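Succinate-semialdehyde dehydrogenase (Streptococcus pyogenes MGAS1882, PDB 4OGD) catalyses the oxidation of succinic semialdehyde to succinate, with NADP+ as a cofactor. Local coordinates at residues Lys38-Asp43 against Leu118-Gly123; Phe78-Gly83 against Leu256-Gln261; Glu101-Thr106 against Leu441-Phe446. All blocks are in the same frame, centred on the assembly; numbering follows the deposited sequence.

Contact 1: Lys38-Asp43 against Leu118-Gly123; sequences KWRKED and LKQSTG
Arg40, in the last turn of helix 22-41, lays its side chain across Ser121 and Gln120, and this one residue makes every contact on its side of the interface. The tight part lies at the middle of its chain. The hydroxyl of Ser121 is pressed against the aliphatic carbons, with OG of Ser121 3.1 Å from CD of Arg40 and 3.5 Å from its CG. The bends at chi2 and chi3 (-69°) turn the guanidinium so that NH1 comes to O of Ser121 while NH2 lies near the Gln120 amide. NH1 of Arg40 meets O of Ser121 at 3.1 Å near the guanidinium plane, a weak hydrogen bond because the N-H points only roughly at the oxygen (121°).

Looser is the side toward Gln120, where a water bridges NH2 of Arg40 and the amide: it accepts from NH2 at 2.7 Å and donates to OE1 of Gln120. Gln120 crosses Arg40 at about a right angle, its amide tilted 38° from the guanidinium, and brings NE2 over one face, 3.7 Å from NH2 of Arg40. The amide is held independently of Arg40, since OE1 also pairs with His450 and NE2 donates to O of Ala405 of the second subunit, a residue that also packs on Arg40. Helix 22-41 thus meets the segment that carries strand 113-120, the middle strand of an antiparallel sheet between 106-107 and 448-455, which is consistent with the oligomerization element of the aldehyde dehydrogenase fold.

Contact 2: Phe78-Gly83 against Leu256-Gln261; sequences FTEAQG and LYNAGQ
Glu80, in the first turn of helix 78-103, reaches Tyr257 and the N of Asn258, where a left-handed turn of three successive residues with positive phi begins. The turn follows helix 244-256 and, as in other aldehyde dehydrogenases, its Gly-Gln pair probably introduces the loop of the nucleophilic cysteine.

The polar interaction is led by a well-aligned hydrogen bond. N of Asn258 donates to OE2 of Glu80 at 2.8 Å, almost straight (172°), and meets the oxygen on its syn side, 24° out of the carboxylate plane. It gives the acidic group a backbone partner, and an N-H directed this way would be expected to favour the charged carboxylate.

The second interaction is stacking. Glu80 and Tyr257 run past each other in opposite directions, with the carboxylate 25° from parallel to the ring. CD of Glu80 sits 3.6 Å above the ring plane, offset toward the rim, while CG of Glu80 touches CE2 of Tyr257 at 3.5 Å. Tyr257, with CG opposite the backbone N, sets one ring face against the glutamate. Its other neighbours include Phe253 and Phe133.

Bonds inside and around the turn fix the backbone that Glu80 grips. ND2 of Asn258 donates to O of Asn132, and ND2 of Asn132 donates in turn to O of Gln261. Within the turn, O of Asn258 accepts twice: N of Gln261 at 2.9 Å and NE2 of the same residue at 3.1 Å approach it from opposite faces of the carbonyl plane.

Contact 3: Glu101-Thr106 against Leu441-Phe446; sequences EFLMST and LGFTSF
Phe443 projects its ring against Phe102 and Leu103 on helix 78-103, and can be followed outward atom by atom. CB of Phe443 lies 4.0 Å from CD2 of Phe102. With CG anti to the backbone N (chi1 -173°), the ring is carried straight toward the helix; CG and CD1 of Phe443 both meet that same CD2 of Phe102. On the other branch, CD2 of Phe443 is 3.7 Å from CB of Phe102. This methylene sits over the ring in a CH-pi contact, 3.8 Å from the centroid and 15° off its normal.

In the aldehyde dehydrogenase fold this packs the loop before strand 448-455 against Phe102 and Leu103, shortly before the chain enters strand 106-107. The two aromatic rings are oblique, with planes at 56° and centroids 5.4 Å apart.

Further out, CE2 of Phe443 comes 3.5 Å from the backbone O of Phe102. At the tip, CZ of Phe443 meets CD2 of Leu103 at 3.8 Å; the methyl lies at the ring edge, near its plane, and the leucine crosses the phenylalanine at about a right angle. Pro144 and Ile147 of helix 136-148 also pack on Phe443, and Val148 of that helix touches Leu103.

From the N terminus, helix 22-41 supplies the first half of contact 1. After two further helices the chain enters helix 78-103, which opens contacts 2 and 3 in turn. Residues 118-123, on strand 113-120, close contact 1 after a loop of 74 residues, most of them helical. Contact 2 is closed by 256-261, 172 residues on, and contact 3 by 441-446, after 334. No pair nests; all three cross. Contacts 1 and 3 touch, through Thr122 OG1 and Phe446 O among others: contact 1 ties helix 22-41 to the segment of strand 113-120, contact 3 helix 78-103 to the loop before strand 448-455. Contact 2, centred 37 Å from contact 1, joins the first turn of helix 78-103 to the loop before strand 268-272.

Contact 1: Lys38-Asp43 against Leu118-Gly123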
ATOM      1  N   LYS A  38       4.063   9.189  23.076  1.00  9.63           N
ATOM      2  CA  LYS A  38       4.535  10.494  23.531  1.00  9.26           C
ATOM      3  C   LYS A  38       4.417  11.559  22.442  1.00 13.64           C
ATOM      4  O   LYS A  38       3.967  12.677  22.691  1.00 12.11           O
ATOM      5  CB  LYS A  38       5.983  10.396  24.039  1.00  9.55           C
ATOM      6  CG  LYS A  38       6.637  11.746  24.342  1.00 10.25           C
ATOM      7  CD  LYS A  38       8.023  11.557  24.927  1.00 13.39           C
ATOM      8  CE  LYS A  38       8.713  12.894  25.152  1.00 13.96           C
ATOM      9  NZ  LYS A  38       9.992  12.684  25.880  1.00 14.64           N
ATOM     10  N   TRP A  39       4.816  11.206  21.226  1.00  9.76           N
ATOM     11  CA  TRP A  39       4.778  12.149  20.123  1.00 10.39           C
ATOM     12  C   TRP A  39       3.348  12.430  19.655  1.00 11.92           C
ATOM     13  O   TRP A  39       3.085  13.462  19.039  1.00 12.47           O
ATOM     14  CB  TRP A  39       5.634  11.636  18.969  1.00 10.73           C
ATOM     15  CG  TRP A  39       7.117  11.769  19.192  1.00  9.49           C
ATOM     16  CD1 TRP A  39       7.755  12.558  20.120  1.00  9.31           C
ATOM     17  CD2 TRP A  39       8.149  11.090  18.466  1.00  8.11           C
ATOM     18  NE1 TRP A  39       9.125  12.410  19.997  1.00 10.84           N
ATOM     19  CE2 TRP A  39       9.389  11.515  18.992  1.00  8.66           C
ATOM     20  CE3 TRP A  39       8.144  10.165  17.416  1.00  9.07           C
ATOM     21  CZ2 TRP A  39      10.613  11.043  18.503  1.00  8.20           C
ATOM     22  CZ3 TRP A  39       9.356   9.698  16.932  1.00  8.43           C
ATOM     23  CH2 TRP A  39      10.575  10.139  17.472  1.00  8.74           C
ATOM     24  N   ARG A  40       2.427  11.513  19.945  1.00 11.67           N
ATOM     25  CA  ARG A  40       1.006  11.759  19.683  1.00 14.59           C
ATOM     26  C   ARG A  40       0.385  12.676  20.736  1.00 18.34           C
ATOM     27  O   ARG A  40      -0.458  13.520  20.418  1.00 19.46           O
ATOM     28  CB  ARG A  40       0.220  10.447  19.626  1.00 19.43           C
ATOM     29  CG  ARG A  40       0.239   9.762  18.277  1.00 17.71           C
ATOM     30  CD  ARG A  40      -0.343  10.645  17.179  1.00 16.00           C
ATOM     31  NE  ARG A  40      -1.783  10.839  17.315  1.00 22.91           N
ATOM     32  CZ  ARG A  40      -2.696  10.140  16.647  1.00 13.05           C
ATOM     33  NH1 ARG A  40      -2.320   9.204  15.788  1.00 15.27           N
ATOM     34  NH2 ARG A  40      -3.986  10.390  16.833  1.00 16.96           N
ATOM     35  N   LYS A  41       0.809  12.501  21.985  1.00 15.90           N
ATOM     36  CA  LYS A  41       0.250  13.236  23.119  1.00 15.84           C
ATOM     37  C   LYS A  41       0.820  14.643  23.270  1.00 22.97           C
ATOM     38  O   LYS A  41       0.109  15.568  23.678  1.00 23.85           O
ATOM     39  CB  LYS A  41       0.499  12.464  24.416  1.00 18.22           C
ATOM     40  CG  LYS A  41      -0.101  13.130  25.646  1.00 25.65           C
ATOM     41  CD  LYS A  41       0.228  12.372  26.920  1.00 27.72           C
ATOM     42  CE  LYS A  41      -0.498  12.981  28.106  1.00 27.16           C
ATOM     43  NZ  LYS A  41      -0.300  12.191  29.351  1.00 36.52           N
ATOM     44  N   GLU A  42       2.110  14.791  22.975  1.00 18.98           N
ATOM     45  CA  GLU A  42       2.805  16.072  23.098  1.00 17.99           C
ATOM     46  C   GLU A  42       3.380  16.472  21.744  1.00 21.14           C
ATOM     47  O   GLU A  42       3.842  15.613  20.991  1.00 18.95           O
ATOM     48  CB  GLU A  42       3.945  15.953  24.110  1.00 18.03           C
ATOM     49  CG  GLU A  42       3.545  15.321  25.442  1.00 21.40           C
ATOM     50  CD  GLU A  42       4.736  15.016  26.339  1.00 22.36           C
ATOM     51  OE1 GLU A  42       5.886  15.224  25.901  1.00 21.94           O
ATOM     52  OE2 GLU A  42       4.520  14.560  27.484  1.00 22.58           O
ATOM     53  N   ASP A  43       3.358  17.770  21.444  1.00 19.75           N
ATOM     54  CA  ASP A  43       3.892  18.288  20.183  1.00 18.41           C
ATOM     55  C   ASP A  43       5.409  18.435  20.246  1.00 17.23           C
ATOM     56  O   ASP A  43       5.931  19.335  20.901  1.00 18.81           O
ATOM     57  CB  ASP A  43       3.249  19.635  19.848  1.00 22.75           C
ATOM     58  CG  ASP A  43       3.657  20.164  18.482  1.00 24.77           C
ATOM     59  OD1 ASP A  43       4.500  19.540  17.803  1.00 20.75           O
ATOM     60  OD2 ASP A  43       3.132  21.226  18.089  1.00 32.19           O
ATOM     61  N   LEU A 118      -6.503  14.862   8.297  1.00  7.05           N
ATOM     62  CA  LEU A 118      -5.219  15.086   8.934  1.00  7.72           C
ATOM     63  C   LEU A 118      -4.244  14.028   8.450  1.00  7.97           C
ATOM     64  O   LEU A 118      -4.655  12.986   7.928  1.00  8.84           O
ATOM     65  CB  LEU A 118      -5.377  15.005  10.451  1.00  7.50           C
ATOM     66  CG  LEU A 118      -6.407  15.985  11.021  1.00  9.41           C
ATOM     67  CD1 LEU A 118      -6.654  15.697  12.487  1.00 13.94           C
ATOM     68  CD2 LEU A 118      -5.937  17.425  10.840  1.00 13.43           C
ATOM     69  N   LYS A 119      -2.952  14.303   8.598  1.00  7.72           N
ATOM     70  CA  LYS A 119      -1.934  13.302   8.314  1.00  7.98           C
ATOM     71  C   LYS A 119      -1.230  12.996   9.616  1.00  7.40           C
ATOM     72  O   LYS A 119      -0.465  13.810  10.130  1.00  9.67           O
ATOM     73  CB  LYS A 119      -0.957  13.797   7.250  1.00  8.02           C
ATOM     74  CG  LYS A 119      -1.585  13.899   5.873  1.00  9.43           C
ATOM     75  CD  LYS A 119      -0.688  14.634   4.885  1.00 11.82           C
ATOM     76  CE  LYS A 119      -1.343  14.677   3.514  1.00 12.56           C
ATOM     77  NZ  LYS A 119      -0.584  15.524   2.540  1.00 12.08           N
ATOM     78  N   GLN A 120      -1.516  11.824  10.167  1.00  6.79           N
ATOM     79  CA  GLN A 120      -1.079  11.515  11.519  1.00  8.23           C
ATOM     80  C   GLN A 120      -0.158  10.311  11.562  1.00  7.05           C
ATOM     81  O   GLN A 120      -0.194   9.452  10.671  1.00  7.49           O
ATOM     82  CB  GLN A 120      -2.304  11.274  12.411  1.00  7.28           C
ATOM     83  CG  GLN A 120      -3.206  12.500  12.524  1.00  8.07           C
ATOM     84  CD  GLN A 120      -4.349  12.287  13.479  1.00 10.38           C
ATOM     85  OE1 GLN A 120      -5.106  11.331  13.343  1.00  9.58           O
ATOM     86  NE2 GLN A 120      -4.467  13.165  14.471  1.00 11.96           N
ATOM     87  N   SER A 121       0.677  10.247  12.595  1.00  7.19           N
ATOM     88  CA  SER A 121       1.497   9.061  12.813  1.00  7.88           C
ATOM     89  C   SER A 121       0.615   7.865  13.134  1.00  9.59           C
ATOM     90  O   SER A 121      -0.541   8.019  13.548  1.00  8.69           O
ATOM     91  CB  SER A 121       2.479   9.289  13.960  1.00  8.43           C
ATOM     92  OG  SER A 121       1.767   9.528  15.167  1.00  8.51           O
ATOM     93  N   THR A 122       1.170   6.675  12.945  1.00  8.12           N
ATOM     94  CA  THR A 122       0.444   5.442  13.206  1.00  8.26           C
ATOM     95  C   THR A 122       1.098   4.534  14.237  1.00  8.18           C
ATOM     96  O   THR A 122       0.399   3.824  14.956  1.00  8.00           O
ATOM     97  CB  THR A 122       0.196   4.658  11.907  1.00  7.55           C
ATOM     98  OG1 THR A 122       1.427   4.509  11.186  1.00  8.33           O
ATOM     99  CG2 THR A 122      -0.793   5.407  11.034  1.00  9.96           C
ATOM    100  N   GLY A 123       2.424   4.553  14.326  1.00  7.53           N
ATOM    101  CA  GLY A 123       3.102   3.665  15.256  1.00  7.87           C
ATOM    102  C   GLY A 123       4.529   3.320  14.886  1.00  7.86           C
ATOM    103  O   GLY A 123       5.217   4.116  14.254  1.00  8.24           O
TER
HETATM  104  O   HOH W   1      -5.381   9.284  14.769  1.00 16.91           O

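Contact 2: Phe78-Gly83 against Leu256-Gln261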
ATOM      1  N   PHE A  78      35.144   4.353  -2.132  1.00  9.28           N
ATOM      2  CA  PHE A  78      35.043   5.392  -1.114  1.00  9.85           C
ATOM      3  C   PHE A  78      34.396   6.663  -1.671  1.00 10.82           C
ATOM      4  O   PHE A  78      33.617   7.320  -0.981  1.00 10.48           O
ATOM      5  CB  PHE A  78      36.441   5.698  -0.565  1.00 10.79           C
ATOM      6  CG  PHE A  78      36.482   6.801   0.463  1.00 10.06           C
ATOM      7  CD1 PHE A  78      36.028   6.586   1.760  1.00 10.83           C
ATOM      8  CD2 PHE A  78      37.021   8.040   0.140  1.00 11.24           C
ATOM      9  CE1 PHE A  78      36.093   7.594   2.720  1.00 14.22           C
ATOM     10  CE2 PHE A  78      37.089   9.058   1.097  1.00 12.16           C
ATOM     11  CZ  PHE A  78      36.624   8.833   2.384  1.00 12.62           C
ATOM     12  N   THR A  79      34.717   7.006  -2.914  1.00  9.56           N
ATOM     13  CA  THR A  79      34.134   8.190  -3.547  1.00  8.74           C
ATOM     14  C   THR A  79      32.626   8.039  -3.722  1.00 10.49           C
ATOM     15  O   THR A  79      31.879   9.006  -3.537  1.00  9.10           O
ATOM     16  CB  THR A  79      34.788   8.524  -4.905  1.00 11.29           C
ATOM     17  OG1 THR A  79      34.774   7.363  -5.747  1.00 14.73           O
ATOM     18  CG2 THR A  79      36.226   8.990  -4.703  1.00 14.09           C
ATOM     19  N   GLU A  80      32.181   6.834  -4.081  1.00 10.64           N
ATOM     20  CA  GLU A  80      30.747   6.570  -4.201  1.00  7.31           C
ATOM     21  C   GLU A  80      30.076   6.669  -2.842  1.00  7.62           C
ATOM     22  O   GLU A  80      28.956   7.179  -2.725  1.00  8.98           O
ATOM     23  CB  GLU A  80      30.487   5.182  -4.794  1.00  8.10           C
ATOM     24  CG  GLU A  80      30.688   5.082  -6.299  1.00 10.16           C
ATOM     25  CD  GLU A  80      30.352   3.703  -6.842  1.00  9.28           C
ATOM     26  OE1 GLU A  80      29.810   2.878  -6.076  1.00 10.28           O
ATOM     27  OE2 GLU A  80      30.632   3.448  -8.034  1.00 10.52           O
ATOM     28  N   ALA A  81      30.754   6.167  -1.816  1.00  7.46           N
ATOM     29  CA  ALA A  81      30.221   6.236  -0.459  1.00  7.82           C
ATOM     30  C   ALA A  81      30.118   7.681   0.027  1.00  8.06           C
ATOM     31  O   ALA A  81      29.188   8.025   0.754  1.00  8.16           O
ATOM     32  CB  ALA A  81      31.063   5.402   0.492  1.00  8.51           C
ATOM     33  N   GLN A  82      31.084   8.520  -0.346  1.00  8.96           N
ATOM     34  CA  GLN A  82      31.008   9.939  -0.017  1.00  9.74           C
ATOM     35  C   GLN A  82      29.773  10.557  -0.663  1.00 10.94           C
ATOM     36  O   GLN A  82      29.051  11.328  -0.032  1.00  9.63           O
ATOM     37  CB  GLN A  82      32.251  10.677  -0.501  1.00  9.27           C
ATOM     38  CG  GLN A  82      33.498  10.402   0.307  1.00 12.06           C
ATOM     39  CD  GLN A  82      34.697  11.084  -0.298  1.00 12.75           C
ATOM     40  OE1 GLN A  82      34.942  10.966  -1.497  1.00 12.32           O
ATOM     41  NE2 GLN A  82      35.438  11.826   0.519  1.00 17.65           N
ATOM     42  N   GLY A  83      29.535  10.222  -1.929  1.00  9.46           N
ATOM     43  CA  GLY A  83      28.354  10.704  -2.618  1.00  8.74           C
ATOM     44  C   GLY A  83      27.084  10.221  -1.944  1.00  9.99           C
ATOM     45  O   GLY A  83      26.096  10.955  -1.870  1.00  9.70           O
ATOM     46  N   LEU A 256      28.287   0.341 -14.552  1.00 10.70           N
ATOM     47  CA  LEU A 256      29.393  -0.035 -13.675  1.00  9.27           C
ATOM     48  C   LEU A 256      29.476   0.708 -12.337  1.00 10.20           C
ATOM     49  O   LEU A 256      30.274   0.345 -11.479  1.00  9.72           O
ATOM     50  CB  LEU A 256      30.729   0.060 -14.424  1.00 10.57           C
ATOM     51  CG  LEU A 256      30.825  -0.833 -15.665  1.00 12.13           C
ATOM     52  CD1 LEU A 256      32.179  -0.667 -16.306  1.00 13.13           C
ATOM     53  CD2 LEU A 256      30.616  -2.286 -15.290  1.00 11.28           C
ATOM     54  N   TYR A 257      28.652   1.732 -12.156  1.00  9.32           N
ATOM     55  CA  TYR A 257      28.554   2.381 -10.851  1.00  9.39           C
ATOM     56  C   TYR A 257      28.143   1.339  -9.814  1.00 10.26           C
ATOM     57  O   TYR A 257      27.253   0.512 -10.071  1.00  8.67           O
ATOM     58  CB  TYR A 257      27.534   3.514 -10.920  1.00  9.27           C
ATOM     59  CG  TYR A 257      27.215   4.162  -9.599  1.00 10.92           C
ATOM     60  CD1 TYR A 257      26.159   3.699  -8.824  1.00 14.41           C
ATOM     61  CD2 TYR A 257      27.943   5.253  -9.144  1.00 12.97           C
ATOM     62  CE1 TYR A 257      25.849   4.278  -7.628  1.00 16.30           C
ATOM     63  CE2 TYR A 257      27.631   5.853  -7.930  1.00 14.14           C
ATOM     64  CZ  TYR A 257      26.582   5.351  -7.181  1.00 14.90           C
ATOM     65  OH  TYR A 257      26.241   5.905  -5.969  1.00 20.09           O
ATOM     66  N   ASN A 258      28.804   1.366  -8.660  1.00  8.94           N
ATOM     67  CA  ASN A 258      28.581   0.389  -7.587  1.00  7.80           C
ATOM     68  C   ASN A 258      28.773  -1.045  -8.080  1.00  9.33           C
ATOM     69  O   ASN A 258      28.102  -1.970  -7.619  1.00  9.79           O
ATOM     70  CB  ASN A 258      27.203   0.586  -6.929  1.00  9.14           C
ATOM     71  CG  ASN A 258      27.158   0.101  -5.480  1.00 10.79           C
ATOM     72  OD1 ASN A 258      28.184  -0.010  -4.804  1.00  9.17           O
ATOM     73  ND2 ASN A 258      25.950  -0.169  -4.988  1.00  9.19           N
ATOM     74  N   ALA A 259      29.690  -1.198  -9.040  1.00  8.93           N
ATOM     75  CA  ALA A 259      29.982  -2.472  -9.699  1.00  7.84           C
ATOM     76  C   ALA A 259      28.738  -3.154 -10.258  1.00  9.90           C
ATOM     77  O   ALA A 259      28.674  -4.382 -10.343  1.00 10.28           O
ATOM     78  CB  ALA A 259      30.761  -3.420  -8.753  1.00  7.71           C
ATOM     79  N   GLY A 260      27.751  -2.353 -10.643  1.00  9.27           N
ATOM     80  CA  GLY A 260      26.536  -2.877 -11.247  1.00  8.44           C
ATOM     81  C   GLY A 260      25.514  -3.378 -10.247  1.00  9.40           C
ATOM     82  O   GLY A 260      24.454  -3.868 -10.639  1.00  8.66           O
ATOM     83  N   GLN A 261      25.821  -3.237  -8.958  1.00  8.46           N
ATOM     84  CA  GLN A 261      24.967  -3.753  -7.895  1.00 10.05           C
ATOM     85  C   GLN A 261      23.899  -2.726  -7.526  1.00  9.19           C
ATOM     86  O   GLN A 261      23.813  -2.277  -6.381  1.00 10.41           O
ATOM     87  CB  GLN A 261      25.824  -4.093  -6.678  1.00 10.15           C
ATOM     88  CG  GLN A 261      26.982  -5.044  -7.002  1.00 10.03           C
ATOM     89  CD  GLN A 261      27.907  -5.235  -5.815  1.00  9.44           C
ATOM     90  OE1 GLN A 261      27.948  -6.310  -5.207  1.00  9.04           O
ATOM     91  NE2 GLN A 261      28.650  -4.186  -5.469  1.00  9.50           N
TER

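Contact 3: Glu101-Thr106 against Leu441-Phe446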
ATOM      1  N   GLU A 101       4.723  21.826   5.466  1.00 11.21           N
ATOM      2  CA  GLU A 101       3.911  21.714   4.261  1.00 10.85           C
ATOM      3  C   GLU A 101       3.327  20.308   4.104  1.00 11.98           C
ATOM      4  O   GLU A 101       2.158  20.132   3.742  1.00 12.63           O
ATOM      5  CB  GLU A 101       4.748  22.059   3.025  1.00 12.53           C
ATOM      6  CG  GLU A 101       3.990  21.837   1.716  1.00 16.27           C
ATOM      7  CD  GLU A 101       4.862  22.011   0.487  1.00 19.77           C
ATOM      8  OE1 GLU A 101       5.886  22.718   0.576  1.00 24.05           O
ATOM      9  OE2 GLU A 101       4.525  21.430  -0.565  1.00 24.47           O
ATOM     10  N   PHE A 102       4.151  19.304   4.374  1.00 11.12           N
ATOM     11  CA  PHE A 102       3.740  17.916   4.167  1.00 10.27           C
ATOM     12  C   PHE A 102       2.767  17.425   5.238  1.00 12.80           C
ATOM     13  O   PHE A 102       2.037  16.458   5.015  1.00 11.80           O
ATOM     14  CB  PHE A 102       4.960  16.995   4.112  1.00 10.03           C
ATOM     15  CG  PHE A 102       5.755  17.096   2.833  1.00  9.40           C
ATOM     16  CD1 PHE A 102       5.388  17.980   1.817  1.00 10.45           C
ATOM     17  CD2 PHE A 102       6.868  16.289   2.648  1.00 10.02           C
ATOM     18  CE1 PHE A 102       6.126  18.057   0.646  1.00 12.08           C
ATOM     19  CE2 PHE A 102       7.609  16.353   1.476  1.00  9.50           C
ATOM     20  CZ  PHE A 102       7.236  17.241   0.473  1.00  9.82           C
ATOM     21  N   LEU A 103       2.767  18.080   6.398  1.00 10.61           N
ATOM     22  CA  LEU A 103       1.898  17.685   7.514  1.00  9.68           C
ATOM     23  C   LEU A 103       0.617  18.510   7.617  1.00 12.22           C
ATOM     24  O   LEU A 103      -0.241  18.229   8.458  1.00 14.03           O
ATOM     25  CB  LEU A 103       2.668  17.786   8.829  1.00 10.24           C
ATOM     26  CG  LEU A 103       3.661  16.663   9.108  1.00  9.91           C
ATOM     27  CD1 LEU A 103       4.578  17.018  10.266  1.00 13.18           C
ATOM     28  CD2 LEU A 103       2.889  15.385   9.409  1.00  9.94           C
ATOM     29  N   MET A 104       0.494  19.529   6.773  1.00 11.10           N
ATOM     30  CA  MET A 104      -0.681  20.398   6.798  1.00 12.98           C
ATOM     31  C   MET A 104      -1.987  19.625   6.599  1.00 12.56           C
ATOM     32  O   MET A 104      -2.042  18.663   5.828  1.00 12.89           O
ATOM     33  CB  MET A 104      -0.547  21.460   5.709  1.00 15.81           C
ATOM     34  CG  MET A 104      -1.442  22.671   5.892  1.00 25.04           C
ATOM     35  SD  MET A 104      -1.186  23.863   4.562  1.00 36.03           S
ATOM     36  CE  MET A 104       0.260  23.191   3.757  1.00 20.21           C
ATOM     37  N   SER A 105      -3.037  20.046   7.302  1.00 13.78           N
ATOM     38  CA  SER A 105      -4.373  19.508   7.079  1.00 13.80           C
ATOM     39  C   SER A 105      -4.773  19.727   5.625  1.00 13.01           C
ATOM     40  O   SER A 105      -4.346  20.698   4.993  1.00 13.22           O
ATOM     41  CB  SER A 105      -5.373  20.207   8.008  1.00 14.64           C
ATOM     42  OG  SER A 105      -6.683  19.696   7.848  1.00 20.57           O
ATOM     43  N   THR A 106      -5.592  18.827   5.094  1.00 10.10           N
ATOM     44  CA  THR A 106      -6.051  18.921   3.712  1.00 10.93           C
ATOM     45  C   THR A 106      -7.561  19.116   3.643  1.00 12.86           C
ATOM     46  O   THR A 106      -8.320  18.195   3.925  1.00  9.85           O
ATOM     47  CB  THR A 106      -5.685  17.644   2.923  1.00 10.60           C
ATOM     48  OG1 THR A 106      -4.264  17.481   2.920  1.00 13.41           O
ATOM     49  CG2 THR A 106      -6.186  17.733   1.483  1.00 13.38           C
ATOM     50  N   LEU A 441       5.336  11.914  -2.240  1.00  8.75           N
ATOM     51  CA  LEU A 441       4.724  10.588  -2.334  1.00 10.80           C
ATOM     52  C   LEU A 441       5.315   9.652  -1.286  1.00  8.92           C
ATOM     53  O   LEU A 441       4.622   8.796  -0.737  1.00 11.25           O
ATOM     54  CB  LEU A 441       4.897   9.991  -3.734  1.00  8.52           C
ATOM     55  CG  LEU A 441       4.204  10.725  -4.883  1.00 11.39           C
ATOM     56  CD1 LEU A 441       4.359   9.964  -6.202  1.00  8.96           C
ATOM     57  CD2 LEU A 441       2.723  10.960  -4.576  1.00 15.64           C
ATOM     58  N   GLY A 442       6.599   9.823  -1.004  1.00  8.30           N
ATOM     59  CA  GLY A 442       7.269   8.987  -0.022  1.00  8.96           C
ATOM     60  C   GLY A 442       7.079   9.444   1.418  1.00 10.09           C
ATOM     61  O   GLY A 442       7.688   8.884   2.336  1.00 11.27           O
ATOM     62  N   PHE A 443       6.246  10.460   1.624  1.00  7.48           N
ATOM     63  CA  PHE A 443       5.970  10.938   2.971  1.00  7.48           C
ATOM     64  C   PHE A 443       4.756  10.248   3.602  1.00  8.39           C
ATOM     65  O   PHE A 443       4.688  10.110   4.824  1.00  9.07           O
ATOM     66  CB  PHE A 443       5.771  12.462   2.972  1.00  8.78           C
ATOM     67  CG  PHE A 443       5.645  13.053   4.340  1.00 10.01           C
ATOM     68  CD1 PHE A 443       6.771  13.234   5.128  1.00 11.00           C
ATOM     69  CD2 PHE A 443       4.405  13.416   4.841  1.00  9.83           C
ATOM     70  CE1 PHE A 443       6.669  13.771   6.390  1.00  8.39           C
ATOM     71  CE2 PHE A 443       4.286  13.955   6.112  1.00 10.84           C
ATOM     72  CZ  PHE A 443       5.424  14.132   6.886  1.00 10.31           C
ATOM     73  N   THR A 444       3.800   9.812   2.784  1.00  8.10           N
ATOM     74  CA  THR A 444       2.508   9.378   3.330  1.00  6.56           C
ATOM     75  C   THR A 444       2.310   7.872   3.471  1.00  8.08           C
ATOM     76  O   THR A 444       1.231   7.434   3.865  1.00  8.84           O
ATOM     77  CB  THR A 444       1.345   9.948   2.519  1.00 10.80           C
ATOM     78  OG1 THR A 444       1.559   9.650   1.139  1.00 12.19           O
ATOM     79  CG2 THR A 444       1.246  11.462   2.710  1.00 13.55           C
ATOM     80  N   SER A 445       3.340   7.083   3.182  1.00  7.88           N
ATOM     81  CA  SER A 445       3.175   5.631   3.136  1.00  7.80           C
ATOM     82  C   SER A 445       2.615   5.049   4.422  1.00  7.38           C
ATOM     83  O   SER A 445       1.754   4.168   4.376  1.00  8.76           O
ATOM     84  CB  SER A 445       4.496   4.944   2.813  1.00  9.74           C
ATOM     85  OG  SER A 445       4.951   5.350   1.542  1.00 11.24           O
ATOM     86  N   PHE A 446       3.096   5.542   5.560  1.00  7.19           N
ATOM     87  CA  PHE A 446       2.644   5.027   6.849  1.00  6.58           C
ATOM     88  C   PHE A 446       1.997   6.098   7.716  1.00  5.21           C
ATOM     89  O   PHE A 446       2.088   6.077   8.954  1.00  7.63           O
ATOM     90  CB  PHE A 446       3.784   4.283   7.553  1.00  6.66           C
ATOM     91  CG  PHE A 446       4.356   3.168   6.722  1.00  7.54           C
ATOM     92  CD1 PHE A 446       3.662   1.974   6.577  1.00  7.22           C
ATOM     93  CD2 PHE A 446       5.559   3.333   6.049  1.00  7.79           C
ATOM     94  CE1 PHE A 446       4.169   0.953   5.810  1.00  7.58           C
ATOM     95  CE2 PHE A 446       6.081   2.311   5.266  1.00 11.11           C
ATOM     96  CZ  PHE A 446       5.382   1.117   5.142  1.00  8.38           C
TER